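Local coordinates for protein probable zinc protease PqqL (Escherichia coli, PDB 6OFT) that probably works as a periplasmic zinc-dependent metallopeptidase of the M16 family, of which this chain is the first half, at residues V72-L81 against N109-W120. Numbering follows the deposited sequence.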
loop_
_atom_site.group_PDB
_atom_site.type_symbol
_atom_site.label_atom_id
_atom_site.label_comp_id
_atom_site.label_asym_id
_atom_site.label_seq_id
_atom_site.Cartn_x
_atom_site.Cartn_y
_atom_site.Cartn_z
ATOM N N VAL A 72 27.094 10.612 -8.456
ATOM C CA VAL A 72 25.691 10.463 -8.908
ATOM C C VAL A 72 24.865 11.653 -8.385
ATOM O O VAL A 72 24.133 12.283 -9.156
ATOM C CB VAL A 72 25.071 9.061 -8.565
ATOM C CG1 VAL A 72 23.559 9.111 -8.357
ATOM C CG2 VAL A 72 25.414 8.040 -9.642
ATOM N N ILE A 73 25.060 11.994 -7.098
ATOM C CA ILE A 73 24.378 13.104 -6.430
ATOM C C ILE A 73 24.816 14.449 -7.007
ATOM O O ILE A 73 23.962 15.304 -7.262
ATOM C CB ILE A 73 24.528 12.998 -4.888
ATOM C CG1 ILE A 73 23.761 11.750 -4.326
ATOM C CG2 ILE A 73 24.163 14.301 -4.160
ATOM C CD1 ILE A 73 22.173 11.726 -4.448
ATOM N N GLU A 74 26.122 14.603 -7.279
ATOM C CA GLU A 74 26.693 15.815 -7.883
ATOM C C GLU A 74 26.172 16.004 -9.303
ATOM O O GLU A 74 25.976 17.145 -9.724
ATOM C CB GLU A 74 28.241 15.782 -7.881
ATOM C CG GLU A 74 28.866 15.925 -6.495
ATOM C CD GLU A 74 30.361 15.670 -6.367
ATOM O OE1 GLU A 74 31.070 15.690 -7.400
ATOM O OE2 GLU A 74 30.827 15.460 -5.223
ATOM N N THR A 75 25.937 14.893 -10.042
ATOM C CA THR A 75 25.395 14.972 -11.404
ATOM C C THR A 75 23.935 15.448 -11.336
ATOM O O THR A 75 23.552 16.343 -12.100
ATOM C CB THR A 75 25.577 13.651 -12.166
ATOM O OG1 THR A 75 26.969 13.321 -12.202
ATOM C CG2 THR A 75 25.047 13.723 -13.598
ATOM N N PHE A 76 23.132 14.872 -10.421
ATOM C CA PHE A 76 21.729 15.291 -10.260
ATOM C C PHE A 76 21.674 16.765 -9.853
ATOM O O PHE A 76 20.912 17.516 -10.442
ATOM C CB PHE A 76 20.992 14.420 -9.229
ATOM C CG PHE A 76 20.483 13.093 -9.740
ATOM C CD1 PHE A 76 19.613 13.034 -10.825
ATOM C CD2 PHE A 76 20.827 11.907 -9.101
ATOM C CE1 PHE A 76 19.115 11.805 -11.280
ATOM C CE2 PHE A 76 20.330 10.677 -9.559
ATOM C CZ PHE A 76 19.466 10.640 -10.631
ATOM N N GLU A 77 22.505 17.173 -8.878
ATOM C CA GLU A 77 22.597 18.562 -8.396
ATOM C C GLU A 77 22.926 19.574 -9.524
ATOM O O GLU A 77 22.349 20.657 -9.541
ATOM C CB GLU A 77 23.572 18.680 -7.217
ATOM C CG GLU A 77 22.983 18.226 -5.881
ATOM C CD GLU A 77 22.025 19.158 -5.150
ATOM O OE1 GLU A 77 22.073 20.386 -5.383
ATOM O OE2 GLU A 77 21.232 18.656 -4.321
ATOM N N SER A 78 23.789 19.189 -10.498
ATOM C CA SER A 78 24.169 20.026 -11.656
ATOM C C SER A 78 23.002 20.246 -12.647
ATOM O O SER A 78 23.089 21.097 -13.534
ATOM C CB SER A 78 25.380 19.442 -12.382
ATOM O OG SER A 78 25.017 18.333 -13.186
ATOM N N MET A 79 21.925 19.468 -12.497
ATOM C CA MET A 79 20.706 19.560 -13.317
ATOM C C MET A 79 19.556 20.103 -12.461
ATOM O O MET A 79 18.405 20.080 -12.891
ATOM C CB MET A 79 20.342 18.182 -13.909
ATOM C CG MET A 79 21.446 17.574 -14.792
ATOM S SD MET A 79 20.901 16.034 -15.567
ATOM C CE MET A 79 20.939 14.905 -14.151
ATOM N N GLY A 80 19.896 20.582 -11.258
ATOM C CA GLY A 80 18.964 21.166 -10.297
ATOM C C GLY A 80 18.025 20.163 -9.659
ATOM O O GLY A 80 16.925 20.522 -9.229
ATOM N N LEU A 81 18.456 18.906 -9.580
ATOM C CA LEU A 81 17.666 17.807 -9.020
ATOM C C LEU A 81 18.239 17.398 -7.663
ATOM O O LEU A 81 19.426 17.098 -7.551
ATOM C CB LEU A 81 17.584 16.642 -10.043
ATOM C CG LEU A 81 17.045 17.051 -11.431
ATOM C CD1 LEU A 81 17.239 15.929 -12.481
ATOM C CD2 LEU A 81 15.560 17.463 -11.366
ATOM N N ASN A 109 19.407 16.602 -20.323
ATOM C CA ASN A 109 19.181 16.236 -18.921
ATOM C C ASN A 109 18.378 14.947 -18.833
ATOM O O ASN A 109 18.687 14.103 -17.998
ATOM C CB ASN A 109 18.488 17.362 -18.180
ATOM C CG ASN A 109 19.402 18.521 -17.888
ATOM O OD1 ASN A 109 20.615 18.457 -18.080
ATOM N ND2 ASN A 109 18.847 19.602 -17.402
ATOM N N LEU A 110 17.377 14.769 -19.731
ATOM C CA LEU A 110 16.589 13.534 -19.793
ATOM C C LEU A 110 17.521 12.361 -20.063
ATOM O O LEU A 110 17.421 11.331 -19.393
ATOM C CB LEU A 110 15.537 13.598 -20.913
ATOM C CG LEU A 110 14.206 14.259 -20.629
ATOM C CD1 LEU A 110 13.338 14.229 -21.880
ATOM C CD2 LEU A 110 13.460 13.565 -19.473
ATOM N N GLN A 111 18.449 12.544 -21.029
ATOM C CA GLN A 111 19.456 11.571 -21.447
ATOM C C GLN A 111 20.436 11.233 -20.317
ATOM O O GLN A 111 20.748 10.057 -20.090
ATOM C CB GLN A 111 20.174 12.073 -22.717
ATOM C CG GLN A 111 21.300 11.177 -23.254
ATOM C CD GLN A 111 20.961 9.698 -23.322
ATOM O OE1 GLN A 111 19.912 9.276 -23.857
ATOM N NE2 GLN A 111 21.866 8.884 -22.774
ATOM N N GLN A 112 20.910 12.268 -19.603
ATOM C CA GLN A 112 21.796 12.119 -18.483
ATOM C C GLN A 112 21.132 11.284 -17.375
ATOM O O GLN A 112 21.771 10.372 -16.852
ATOM C CB GLN A 112 22.233 13.508 -17.975
ATOM C CG GLN A 112 23.134 13.462 -16.755
ATOM C CD GLN A 112 24.480 12.850 -17.037
ATOM O OE1 GLN A 112 25.459 13.559 -17.256
ATOM N NE2 GLN A 112 24.562 11.520 -17.006
ATOM N N VAL A 113 19.834 11.567 -17.052
ATOM C CA VAL A 113 19.074 10.830 -16.027
ATOM C C VAL A 113 18.947 9.339 -16.444
ATOM O O VAL A 113 19.158 8.442 -15.622
ATOM C CB VAL A 113 17.693 11.512 -15.720
ATOM C CG1 VAL A 113 16.781 10.606 -14.907
ATOM C CG2 VAL A 113 17.880 12.844 -14.993
ATOM N N MET A 114 18.670 9.089 -17.729
ATOM C CA MET A 114 18.546 7.729 -18.282
ATOM C C MET A 114 19.871 6.952 -18.174
ATOM O O MET A 114 19.850 5.746 -17.935
ATOM C CB MET A 114 18.098 7.791 -19.747
ATOM C CG MET A 114 16.633 8.158 -19.935
ATOM S SD MET A 114 15.451 7.168 -18.981
ATOM C CE MET A 114 15.708 5.540 -19.669
ATOM N N ALA A 115 21.008 7.648 -18.347
ATOM C CA ALA A 115 22.354 7.069 -18.252
ATOM C C ALA A 115 22.629 6.614 -16.810
ATOM O O ALA A 115 23.190 5.534 -16.616
ATOM C CB ALA A 115 23.393 8.069 -18.708
ATOM N N ILE A 116 22.151 7.400 -15.807
ATOM C CA ILE A 116 22.238 7.062 -14.379
ATOM C C ILE A 116 21.372 5.817 -14.096
ATOM O O ILE A 116 21.818 4.934 -13.369
ATOM C CB ILE A 116 21.885 8.274 -13.467
ATOM C CG1 ILE A 116 22.962 9.391 -13.578
ATOM C CG2 ILE A 116 21.702 7.837 -12.004
ATOM C CD1 ILE A 116 22.598 10.733 -12.976
ATOM N N PHE A 117 20.152 5.738 -14.673
ATOM C CA PHE A 117 19.267 4.574 -14.484
ATOM C C PHE A 117 19.907 3.298 -15.035
ATOM O O PHE A 117 19.801 2.241 -14.411
ATOM C CB PHE A 117 17.874 4.793 -15.108
ATOM C CG PHE A 117 16.860 5.495 -14.224
ATOM C CD1 PHE A 117 16.345 4.870 -13.097
ATOM C CD2 PHE A 117 16.372 6.754 -14.560
ATOM C CE1 PHE A 117 15.375 5.498 -12.307
ATOM C CE2 PHE A 117 15.395 7.377 -13.776
ATOM C CZ PHE A 117 14.906 6.748 -12.653
ATOM N N SER A 118 20.581 3.405 -16.198
ATOM C CA SER A 118 21.281 2.287 -16.830
ATOM C C SER A 118 22.371 1.682 -15.898
ATOM O O SER A 118 22.483 0.462 -15.802
ATOM C CB SER A 118 21.895 2.733 -18.148
ATOM O OG SER A 118 22.346 1.612 -18.880
ATOM N N GLU A 119 23.107 2.538 -15.175
ATOM C CA GLU A 119 24.139 2.134 -14.226
ATOM C C GLU A 119 23.581 1.654 -12.897
ATOM O O GLU A 119 24.204 0.817 -12.259
ATOM C CB GLU A 119 25.181 3.240 -14.028
ATOM C CG GLU A 119 25.850 3.592 -15.345
ATOM C CD GLU A 119 27.357 3.671 -15.287
ATOM O OE1 GLU A 119 27.915 3.866 -14.182
ATOM O OE2 GLU A 119 27.981 3.535 -16.362
ATOM N N TRP A 120 22.407 2.152 -12.468
ATOM C CA TRP A 120 21.820 1.625 -11.241
ATOM C C TRP A 120 21.398 0.166 -11.508
ATOM O O TRP A 120 21.469 -0.665 -10.608
ATOM C CB TRP A 120 20.598 2.459 -10.825
ATOM C CG TRP A 120 20.922 3.761 -10.152
ATOM C CD1 TRP A 120 22.101 4.116 -9.557
ATOM C CD2 TRP A 120 20.033 4.870 -9.980
ATOM N NE1 TRP A 120 21.992 5.372 -9.002
ATOM C CE2 TRP A 120 20.725 5.851 -9.231
ATOM C CE3 TRP A 120 18.697 5.122 -10.360
ATOM C CZ2 TRP A 120 20.135 7.067 -8.865
ATOM C CZ3 TRP A 120 18.114 6.326 -9.991
ATOM C CH2 TRP A 120 18.827 7.277 -9.244
#
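Phe76 lies level with Val113 where the axes of 72-77 and 109-120 approach to 11.0 Å and run nearly antiparallel (crossing angle -163°). This antiparallel helix pair belongs to the alpha/beta M16 peptidase domain, and it packs on the sheet through Val100 and Leu102 of strand 96-103. The Phe76 ring fills the middle of the interface. Ile116 sits over one of its faces, with CD1 4.0 Å from the ring centroid and almost straight above it, a CH-pi contact. Having its own CG beside the backbone N turns the ring of Phe76 toward the other helix, and its edge meets Val113 CG2 and Trp120 CZ2. The Phe76 and Trp120 planes lie at 43°, an oblique aromatic pair, with Phe76 CE2 3.7 Å from Trp120 CZ2. An alanine at Phe76 is likely to open a gap beneath Ile116 CD1 and leave the six-membered ring of Trp120 without the Phe76 edge it packs against. Val72 CG1 also reaches the indole of Trp120, a side chain about 9 Å from that of Glu57, the predicted proton acceptor. One residue before Phe76, Thr75 brings its methyl CG2 to within 3.6 Å of Gln112 CD, while its OG1 turns back to the Lys71 carbonyl. A Schellman motif with Gly80 as C-prime residue closes the helix, and Met79, inside that turn, slides along Asn109 in the opposite direction. The Met79 chain bends at chi3 (-74°), placing SD 3.6 Å from Gln112 CG and the terminal CE 3.8 Å from Val113 CG2.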